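Local coordinates for adhesin (Streptococcus sanguinis SK1 = NCTC 7863, PDB 6VT2), which probably helps the bacterium adhere to host surfaces by binding sialylated glycans through two tandem Siglec-like modules of a serine-rich repeat adhesin, at residues Pro164-Tyr172 / Val180-Ser188; Leu253-Asn264 / Leu277-Pro286. All blocks are in the same frame, centred on the assembly; numbering follows the deposited sequence. Where two conformers were deposited one is given.

Contact 1 (Pro164-Tyr172 / Val180-Ser188); sequences PNLPATSTY and VTITYPDGS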
loop_
_atom_site.group_PDB
_atom_site.type_symbol
_atom_site.label_atom_id
_atom_site.label_comp_id
_atom_site.label_asym_id
_atom_site.label_seq_id
_atom_site.Cartn_x
_atom_site.Cartn_y
_atom_site.Cartn_z
ATOM N N PRO A 164 3.328 14.268 5.300
ATOM C CA PRO A 164 3.496 14.959 4.037
ATOM C C PRO A 164 3.351 16.491 4.088
ATOM O O PRO A 164 3.876 17.131 3.211
ATOM C CB PRO A 164 2.352 14.333 3.225
ATOM C CG PRO A 164 1.302 14.027 4.241
ATOM C CD PRO A 164 2.119 13.443 5.365
ATOM N N ASN A 165 2.770 17.039 5.148
ATOM C CA ASN A 165 2.489 18.488 5.245
ATOM C C ASN A 165 3.550 19.234 6.052
ATOM O O ASN A 165 3.456 20.450 6.117
ATOM C CB ASN A 165 1.077 18.669 5.788
ATOM C CG ASN A 165 0.037 17.957 4.951
ATOM O OD1 ASN A 165 0.192 17.805 3.742
ATOM N ND2 ASN A 165 -1.031 17.512 5.586
ATOM N N LEU A 166 4.553 18.557 6.621
ATOM C CA LEU A 166 5.627 19.299 7.308
ATOM C C LEU A 166 6.435 20.070 6.257
ATOM O O LEU A 166 6.384 19.685 5.102
ATOM C CB LEU A 166 6.495 18.329 8.121
ATOM C CG LEU A 166 5.839 17.648 9.325
ATOM C CD1 LEU A 166 6.846 16.778 10.059
ATOM C CD2 LEU A 166 5.255 18.648 10.294
ATOM N N PRO A 167 7.158 21.161 6.601
ATOM C CA PRO A 167 8.024 21.822 5.629
ATOM C C PRO A 167 8.964 20.825 4.919
ATOM O O PRO A 167 9.377 19.897 5.497
ATOM C CB PRO A 167 8.816 22.851 6.432
ATOM C CG PRO A 167 7.987 23.102 7.671
ATOM C CD PRO A 167 7.179 21.842 7.899
ATOM N N ALA A 168 9.250 21.017 3.641
ATOM C CA ALA A 168 10.174 20.157 2.877
ATOM C C ALA A 168 11.591 20.434 3.328
ATOM O O ALA A 168 12.447 19.587 3.151
ATOM C CB ALA A 168 10.024 20.466 1.405
ATOM N N THR A 169 11.793 21.597 3.908
ATOM C CA THR A 169 13.124 21.979 4.411
ATOM C C THR A 169 13.365 21.347 5.797
ATOM O O THR A 169 14.410 21.589 6.345
ATOM C CB THR A 169 13.200 23.506 4.330
ATOM O OG1 THR A 169 11.841 23.925 4.382
ATOM C CG2 THR A 169 13.766 23.972 3.011
ATOM N N SER A 170 12.373 20.630 6.345
ATOM C CA SER A 170 12.482 19.994 7.669
ATOM C C SER A 170 13.547 18.907 7.589
ATOM O O SER A 170 13.601 18.251 6.573
ATOM C CB SER A 170 11.196 19.415 8.167
ATOM O OG SER A 170 10.156 20.356 8.154
ATOM N N THR A 171 14.386 18.818 8.604
ATOM C CA THR A 171 15.435 17.786 8.657
ATOM C C THR A 171 15.037 16.800 9.738
ATOM O O THR A 171 14.189 17.084 10.444
ATOM C CB THR A 171 16.825 18.397 8.805
ATOM O OG1 THR A 171 16.923 19.115 10.022
ATOM C CG2 THR A 171 17.153 19.334 7.665
ATOM N N TYR A 172 15.552 15.597 9.672
ATOM C CA TYR A 172 15.204 14.514 10.592
ATOM C C TYR A 172 16.480 13.888 11.133
ATOM O O TYR A 172 17.340 13.669 10.338
ATOM C CB TYR A 172 14.423 13.469 9.828
ATOM C CG TYR A 172 13.146 14.011 9.273
ATOM C CD1 TYR A 172 13.097 14.645 8.051
ATOM C CD2 TYR A 172 11.988 13.957 10.001
ATOM C CE1 TYR A 172 11.918 15.129 7.530
ATOM C CE2 TYR A 172 10.818 14.507 9.526
ATOM C CZ TYR A 172 10.766 15.076 8.275
ATOM O OH TYR A 172 9.594 15.583 7.816
ATOM N N VAL A 180 13.201 10.440 17.373
ATOM C CA VAL A 180 13.278 11.219 16.159
ATOM C C VAL A 180 13.224 12.689 16.519
ATOM O O VAL A 180 12.340 13.128 17.256
ATOM C CB VAL A 180 12.145 10.858 15.207
ATOM C CG1 VAL A 180 12.114 11.899 14.028
ATOM C CG2 VAL A 180 12.341 9.475 14.659
ATOM N N THR A 181 14.150 13.437 15.992
ATOM C CA THR A 181 14.130 14.886 16.126
ATOM C C THR A 181 13.839 15.474 14.766
ATOM O O THR A 181 14.582 15.237 13.815
ATOM C CB THR A 181 15.460 15.394 16.644
ATOM O OG1 THR A 181 15.688 14.890 17.938
ATOM C CG2 THR A 181 15.433 16.954 16.723
ATOM N N ILE A 182 12.768 16.245 14.636
ATOM C CA ILE A 182 12.399 16.934 13.378
ATOM C C ILE A 182 12.840 18.366 13.595
ATOM O O ILE A 182 12.479 18.887 14.575
ATOM C CB ILE A 182 10.891 16.830 13.122
ATOM C CG1 ILE A 182 10.464 15.357 13.080
ATOM C CG2 ILE A 182 10.457 17.595 11.859
ATOM C CD1 ILE A 182 8.987 15.122 13.018
ATOM N N THR A 183 13.670 18.910 12.743
ATOM C CA THR A 183 14.126 20.288 12.899
ATOM C C THR A 183 13.454 21.077 11.801
ATOM O O THR A 183 13.675 20.814 10.684
ATOM C CB THR A 183 15.641 20.419 12.840
ATOM O OG1 THR A 183 16.184 19.634 13.890
ATOM C CG2 THR A 183 16.144 21.828 13.023
ATOM N N TYR A 184 12.628 22.022 12.177
ATOM C CA TYR A 184 11.976 22.882 11.206
ATOM C C TYR A 184 13.012 23.854 10.738
ATOM O O TYR A 184 14.021 24.127 11.251
ATOM C CB TYR A 184 10.785 23.553 11.858
ATOM C CG TYR A 184 9.816 22.498 12.208
ATOM C CD1 TYR A 184 9.317 21.635 11.268
ATOM C CD2 TYR A 184 9.514 22.320 13.520
ATOM C CE1 TYR A 184 8.492 20.607 11.637
ATOM C CE2 TYR A 184 8.638 21.342 13.891
ATOM C CZ TYR A 184 8.135 20.476 12.959
ATOM O OH TYR A 184 7.294 19.495 13.331
ATOM N N PRO A 185 12.782 24.624 9.496
ATOM C CA PRO A 185 13.736 25.589 8.913
ATOM C C PRO A 185 14.173 26.700 9.839
ATOM O O PRO A 185 15.252 27.266 9.682
ATOM C CB PRO A 185 12.959 26.154 7.709
ATOM C CG PRO A 185 11.916 25.186 7.398
ATOM C CD PRO A 185 11.617 24.399 8.652
ATOM N N ASP A 186 13.388 27.039 10.835
ATOM C CA ASP A 186 13.802 28.043 11.799
ATOM C C ASP A 186 14.584 27.501 12.972
ATOM O O ASP A 186 14.920 28.255 13.874
ATOM C CB ASP A 186 12.553 28.821 12.268
ATOM C CG ASP A 186 11.699 28.053 13.197
ATOM O OD1 ASP A 186 11.791 26.799 13.202
ATOM O OD2 ASP A 186 10.933 28.670 13.957
ATOM N N GLY A 187 14.926 26.226 12.948
ATOM C CA GLY A 187 15.701 25.641 14.045
ATOM C C GLY A 187 14.865 25.171 15.208
ATOM O O GLY A 187 15.394 24.554 16.062
ATOM N N SER A 188 13.558 25.373 15.177
ATOM C CA SER A 188 12.684 24.832 16.227
ATOM C C SER A 188 12.482 23.345 15.902
ATOM O O SER A 188 12.686 22.926 14.816
ATOM C CB SER A 188 11.414 25.601 16.378
ATOM O OG SER A 188 10.592 25.460 15.283
#
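Thr171 and Thr183 face each other as an antiparallel hydrogen-bonded pair: Thr171 N donates a hydrogen bond to Thr183 O at 3.0 Å, and Thr183 N returns an equal bond to Thr171 O. Their side chains share one face of the sheet: Thr171 OG1, placed between its own backbone N and carbonyl carbon (chi1 62°), comes within 3.4 Å of Thr183 CB, and threonine, beta-branched and polar, suits a strand position that solvent reaches. On the other face Tyr172 and Ile182 lie side by side, the ring's CE2 3.7 Å from Ile182 CG1, and Leu166 crosses Ile182 at about a right angle with CD1 4.0 Å from Ile182 CD1. This is the open end of the 171-174/180-183 hairpin of an atypical Rib domain, where Tyr172 also packs on Ile156 and Val159 of helix 149-162. Beyond the paired strands, Pro167 sets CB 3.9 Å from Pro185 CD, two rigid rings crossing where both segments turn. Ser170 OG lies at the edge of the Tyr184 ring, 3.5 Å from Tyr184 CD1; it is held there by its bond to Pro167 O, which Ser170 N also reaches from the same face, closing a type I turn. Tyr184 in turn hydrogen-bonds through OH to Asp190, a calcium ligand, while Asp186 OD1 receives Ser188 N in an Asx turn and its OD2 forms a salt bridge with Arg18.

Contact 2 (Leu253-Asn264 / Leu277-Pro286); sequences LLGLGFTFNTPN and LVTTIRGTIP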
loop_
_atom_site.group_PDB
_atom_site.type_symbol
_atom_site.label_atom_id
_atom_site.label_comp_id
_atom_site.label_asym_id
_atom_site.label_seq_id
_atom_site.Cartn_x
_atom_site.Cartn_y
_atom_site.Cartn_z
ATOM N N LEU A 253 13.218 -32.038 -6.208
ATOM C CA LEU A 253 12.222 -31.388 -7.055
ATOM C C LEU A 253 12.873 -30.572 -8.148
ATOM O O LEU A 253 12.403 -30.570 -9.299
ATOM C CB LEU A 253 11.299 -30.505 -6.229
ATOM C CG LEU A 253 9.997 -30.136 -6.897
ATOM C CD1 LEU A 253 9.108 -31.349 -6.848
ATOM C CD2 LEU A 253 9.321 -28.944 -6.258
ATOM N N LEU A 254 13.966 -29.869 -7.841
ATOM C CA LEU A 254 14.677 -29.188 -8.913
ATOM C C LEU A 254 15.067 -30.163 -10.017
ATOM O O LEU A 254 15.042 -29.826 -11.197
ATOM C CB LEU A 254 15.930 -28.478 -8.402
ATOM C CG LEU A 254 15.656 -27.297 -7.505
ATOM C CD1 LEU A 254 16.989 -26.684 -7.085
ATOM C CD2 LEU A 254 14.805 -26.275 -8.150
ATOM N N GLY A 255 15.462 -31.351 -9.645
ATOM C CA GLY A 255 15.912 -32.349 -10.591
ATOM C C GLY A 255 14.844 -32.793 -11.549
ATOM O O GLY A 255 15.139 -33.245 -12.655
ATOM N N LEU A 256 13.609 -32.684 -11.131
ATOM C CA LEU A 256 12.496 -32.984 -11.998
ATOM C C LEU A 256 12.173 -31.851 -12.937
ATOM O O LEU A 256 11.260 -32.000 -13.748
ATOM C CB LEU A 256 11.240 -33.254 -11.174
ATOM C CG LEU A 256 11.250 -34.455 -10.261
ATOM C CD1 LEU A 256 9.888 -34.562 -9.524
ATOM C CD2 LEU A 256 11.534 -35.677 -11.064
ATOM N N GLY A 257 12.838 -30.717 -12.821
ATOM C CA GLY A 257 12.605 -29.588 -13.682
ATOM C C GLY A 257 11.690 -28.538 -13.111
ATOM O O GLY A 257 11.219 -27.704 -13.869
ATOM N N PHE A 258 11.461 -28.524 -11.796
ATOM C CA PHE A 258 10.645 -27.489 -11.200
ATOM C C PHE A 258 11.421 -26.214 -11.025
ATOM O O PHE A 258 12.651 -26.221 -10.911
ATOM C CB PHE A 258 10.163 -27.940 -9.828
ATOM C CG PHE A 258 9.025 -28.880 -9.883
ATOM C CD1 PHE A 258 9.135 -30.149 -10.437
ATOM C CD2 PHE A 258 7.818 -28.494 -9.355
ATOM C CE1 PHE A 258 8.021 -31.002 -10.444
ATOM C CE2 PHE A 258 6.729 -29.354 -9.375
ATOM C CZ PHE A 258 6.817 -30.601 -9.960
ATOM N N THR A 259 10.678 -25.120 -10.931
ATOM C CA THR A 259 11.244 -23.832 -10.593
ATOM C C THR A 259 10.580 -23.279 -9.363
ATOM O O THR A 259 9.437 -23.604 -9.064
ATOM C CB THR A 259 11.112 -22.804 -11.726
ATOM O OG1 THR A 259 9.722 -22.536 -11.975
ATOM C CG2 THR A 259 11.796 -23.304 -12.970
ATOM N N PHE A 260 11.342 -22.454 -8.654
ATOM C CA PHE A 260 10.918 -21.770 -7.435
ATOM C C PHE A 260 11.162 -20.293 -7.688
ATOM O O PHE A 260 12.218 -19.912 -7.983
ATOM C CB PHE A 260 11.761 -22.146 -6.220
ATOM C CG PHE A 260 11.474 -23.505 -5.667
ATOM C CD1 PHE A 260 11.799 -24.630 -6.375
ATOM C CD2 PHE A 260 10.943 -23.656 -4.411
ATOM C CE1 PHE A 260 11.526 -25.880 -5.874
ATOM C CE2 PHE A 260 10.668 -24.905 -3.922
ATOM C CZ PHE A 260 10.943 -26.008 -4.663
ATOM N N ASN A 261 10.116 -19.537 -7.693
ATOM C CA ASN A 261 10.305 -18.083 -7.939
ATOM C C ASN A 261 9.571 -17.210 -6.851
ATOM O O ASN A 261 8.364 -17.384 -6.410
ATOM C CB ASN A 261 9.785 -17.693 -9.315
ATOM C CG ASN A 261 10.100 -16.247 -9.638
ATOM O OD1 ASN A 261 9.198 -15.446 -9.751
ATOM N ND2 ASN A 261 11.369 -15.900 -9.787
ATOM N N THR A 262 10.338 -16.338 -6.200
ATOM C CA THR A 262 9.789 -15.488 -5.130
ATOM C C THR A 262 10.154 -14.122 -5.537
ATOM O O THR A 262 11.099 -13.528 -5.168
ATOM C CB THR A 262 10.456 -15.713 -3.792
ATOM O OG1 THR A 262 10.351 -17.107 -3.620
ATOM C CG2 THR A 262 9.809 -14.919 -2.689
ATOM N N PRO A 263 9.413 -13.441 -6.595
ATOM C CA PRO A 263 9.921 -12.244 -7.299
ATOM C C PRO A 263 10.024 -11.006 -6.420
ATOM O O PRO A 263 10.801 -10.099 -6.756
ATOM C CB PRO A 263 8.901 -12.038 -8.425
ATOM C CG PRO A 263 7.670 -12.779 -7.953
ATOM C CD PRO A 263 8.127 -13.934 -7.139
ATOM N N ASN A 264 9.292 -10.933 -5.312
ATOM C CA ASN A 264 9.342 -9.733 -4.471
ATOM C C ASN A 264 10.279 -9.852 -3.263
ATOM O O ASN A 264 10.234 -9.011 -2.348
ATOM C CB ASN A 264 7.934 -9.391 -4.003
ATOM C CG ASN A 264 7.045 -8.927 -5.134
ATOM O OD1 ASN A 264 7.484 -8.846 -6.275
ATOM N ND2 ASN A 264 5.794 -8.643 -4.825
ATOM N N LEU A 277 4.298 -12.269 0.979
ATOM C CA LEU A 277 5.290 -12.699 0.025
ATOM C C LEU A 277 4.869 -14.036 -0.570
ATOM O O LEU A 277 4.495 -14.962 0.156
ATOM C CB LEU A 277 6.603 -12.856 0.730
ATOM C CG LEU A 277 7.813 -13.227 -0.108
ATOM C CD1 LEU A 277 8.129 -12.128 -1.071
ATOM C CD2 LEU A 277 8.985 -13.548 0.767
ATOM N N VAL A 278 5.041 -14.184 -1.868
ATOM C CA VAL A 278 4.519 -15.363 -2.559
ATOM C C VAL A 278 5.690 -16.021 -3.249
ATOM O O VAL A 278 6.374 -15.386 -4.057
ATOM C CB VAL A 278 3.440 -15.007 -3.585
ATOM C CG1 VAL A 278 2.934 -16.262 -4.338
ATOM C CG2 VAL A 278 2.237 -14.330 -2.927
ATOM N N THR A 279 5.894 -17.301 -2.962
ATOM C CA THR A 279 6.838 -18.162 -3.669
ATOM C C THR A 279 5.971 -19.067 -4.556
ATOM O O THR A 279 5.013 -19.677 -4.065
ATOM C CB THR A 279 7.677 -19.026 -2.738
ATOM O OG1 THR A 279 8.500 -18.205 -1.864
ATOM C CG2 THR A 279 8.567 -19.941 -3.554
ATOM N N THR A 280 6.259 -19.109 -5.845
ATOM C CA THR A 280 5.549 -19.990 -6.773
ATOM C C THR A 280 6.472 -21.115 -7.162
ATOM O O THR A 280 7.627 -20.887 -7.520
ATOM C CB THR A 280 5.107 -19.241 -7.994
ATOM O OG1 THR A 280 4.167 -18.230 -7.592
ATOM C CG2 THR A 280 4.365 -20.142 -8.958
ATOM N N ILE A 281 5.985 -22.316 -6.978
ATOM C CA ILE A 281 6.644 -23.540 -7.370
ATOM C C ILE A 281 5.919 -24.031 -8.599
ATOM O O ILE A 281 4.717 -24.252 -8.546
ATOM C CB ILE A 281 6.592 -24.577 -6.249
ATOM C CG1 ILE A 281 7.227 -24.050 -4.948
ATOM C CG2 ILE A 281 7.280 -25.822 -6.700
ATOM C CD1 ILE A 281 7.146 -24.983 -3.790
ATOM N N ARG A 282 6.644 -24.241 -9.678
ATOM C CA ARG A 282 6.063 -24.664 -10.952
ATOM C C ARG A 282 6.794 -25.887 -11.463
ATOM O O ARG A 282 8.022 -25.909 -11.535
ATOM C CB ARG A 282 6.182 -23.517 -11.900
ATOM C CG ARG A 282 5.697 -23.848 -13.338
ATOM C CD ARG A 282 5.881 -22.666 -14.261
ATOM N NE ARG A 282 5.442 -23.106 -15.579
ATOM C CZ ARG A 282 5.367 -22.320 -16.643
ATOM N NH1 ARG A 282 4.925 -22.856 -17.796
ATOM N NH2 ARG A 282 5.738 -21.018 -16.558
ATOM N N GLY A 283 6.036 -26.861 -11.917
ATOM C CA GLY A 283 6.662 -27.968 -12.582
ATOM C C GLY A 283 5.678 -29.074 -12.865
ATOM O O GLY A 283 4.503 -28.972 -12.537
ATOM N N THR A 284 6.212 -30.183 -13.374
ATOM C CA THR A 284 5.439 -31.360 -13.715
ATOM C C THR A 284 6.031 -32.568 -13.018
ATOM O O THR A 284 7.204 -32.872 -13.206
ATOM C CB THR A 284 5.446 -31.572 -15.218
ATOM O OG1 THR A 284 4.904 -30.418 -15.875
ATOM C CG2 THR A 284 4.549 -32.776 -15.622
ATOM N N ILE A 285 5.217 -33.268 -12.267
ATOM C CA ILE A 285 5.593 -34.590 -11.826
ATOM C C ILE A 285 5.439 -35.527 -13.011
ATOM O O ILE A 285 4.314 -35.736 -13.477
ATOM C CB ILE A 285 4.709 -35.024 -10.662
ATOM C CG1 ILE A 285 4.855 -34.120 -9.455
ATOM C CG2 ILE A 285 5.034 -36.485 -10.255
ATOM C CD1 ILE A 285 6.240 -33.982 -8.870
ATOM N N PRO A 286 6.507 -36.081 -13.550
ATOM C CA PRO A 286 6.341 -36.993 -14.689
ATOM C C PRO A 286 5.760 -38.328 -14.288
ATOM O O PRO A 286 5.804 -38.724 -13.127
ATOM C CB PRO A 286 7.759 -37.153 -15.203
ATOM C CG PRO A 286 8.606 -37.047 -13.910
ATOM C CD PRO A 286 7.912 -36.006 -13.080
HETATM O O HOH W 1 8.946 -29.829 -14.147
HETATM O O HOH W 2 8.646 -33.180 -15.546
HETATM O O HOH W 3 8.160 -20.935 -10.277
HETATM O O HOH W 4 7.169 -12.702 -4.424
#
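Phe258 lies flat against the backbone of Gly283, whose CA stands 3.5 Å from the ring centroid and 12° off its normal, a CH-pi contact; the ring lies where a CB on Gly283 would point, so glycine suits the place. Leu253 CD1 covers the opposite face of the ring, and Ile285 CD1 touches both Phe258 CZ, at 3.6 Å, and Leu256 CD1. Ile281 extends this apolar layer: its CG2, anti to the backbone N, touches Leu253 CD2, while CG1 lies over a face of Phe260, a ring that also meets Tyr250 and Phe240 edge-to-face. Farther along, Thr262 OG1 and Thr279 OG1 pair at 2.8 Å in a single hydrogen bond that either could donate, beside the methyl contact of Thr262 with Leu277. The other face of the sheet, with Thr259, Asn261, Thr280 and Arg282, is polar and looser. Thr259 and Arg282 merely run alongside each other, Thr259 OG1 3.7 Å from Arg282 CB, and the extended arginine carries its guanidinium away to a salt bridge with Glu221. Water bridges Thr259 OG1 and Thr280 O, and other waters link Leu256 O to Thr284 N and Asn264 N to Val278 O. Four backbone bonds join the strands between, among them Asn261 N to Thr280 O at 2.8 Å. Gly257, with positive phi, follows helix 244-255 in a Schellman motif, turning the chain into the edge strand of the immunoglobulin-like beta-sandwich of a Siglec-like domain.

In the fold
From the N terminus, the chain first builds a glycan-binding Siglec-like module and then enters the atypical Rib domain, where contact 1 closes a short loop of seven residues between its segments and ties the approach to strand 171-174 to strand 180-183 and the turn after it. Strand 189-192 then completes the sheet, and strand 198-200 follows before the second Siglec-like module, in which contact 2 closes a longer loop of twelve residues and joins the end of helix 244-255 and edge strand 259-261 to strand 277-283. The contacts neither nest nor cross but stand in series. The centres of contact 1 and contact 2 are about 48 Å apart. Each lies wholly within one module, and neither touches the other.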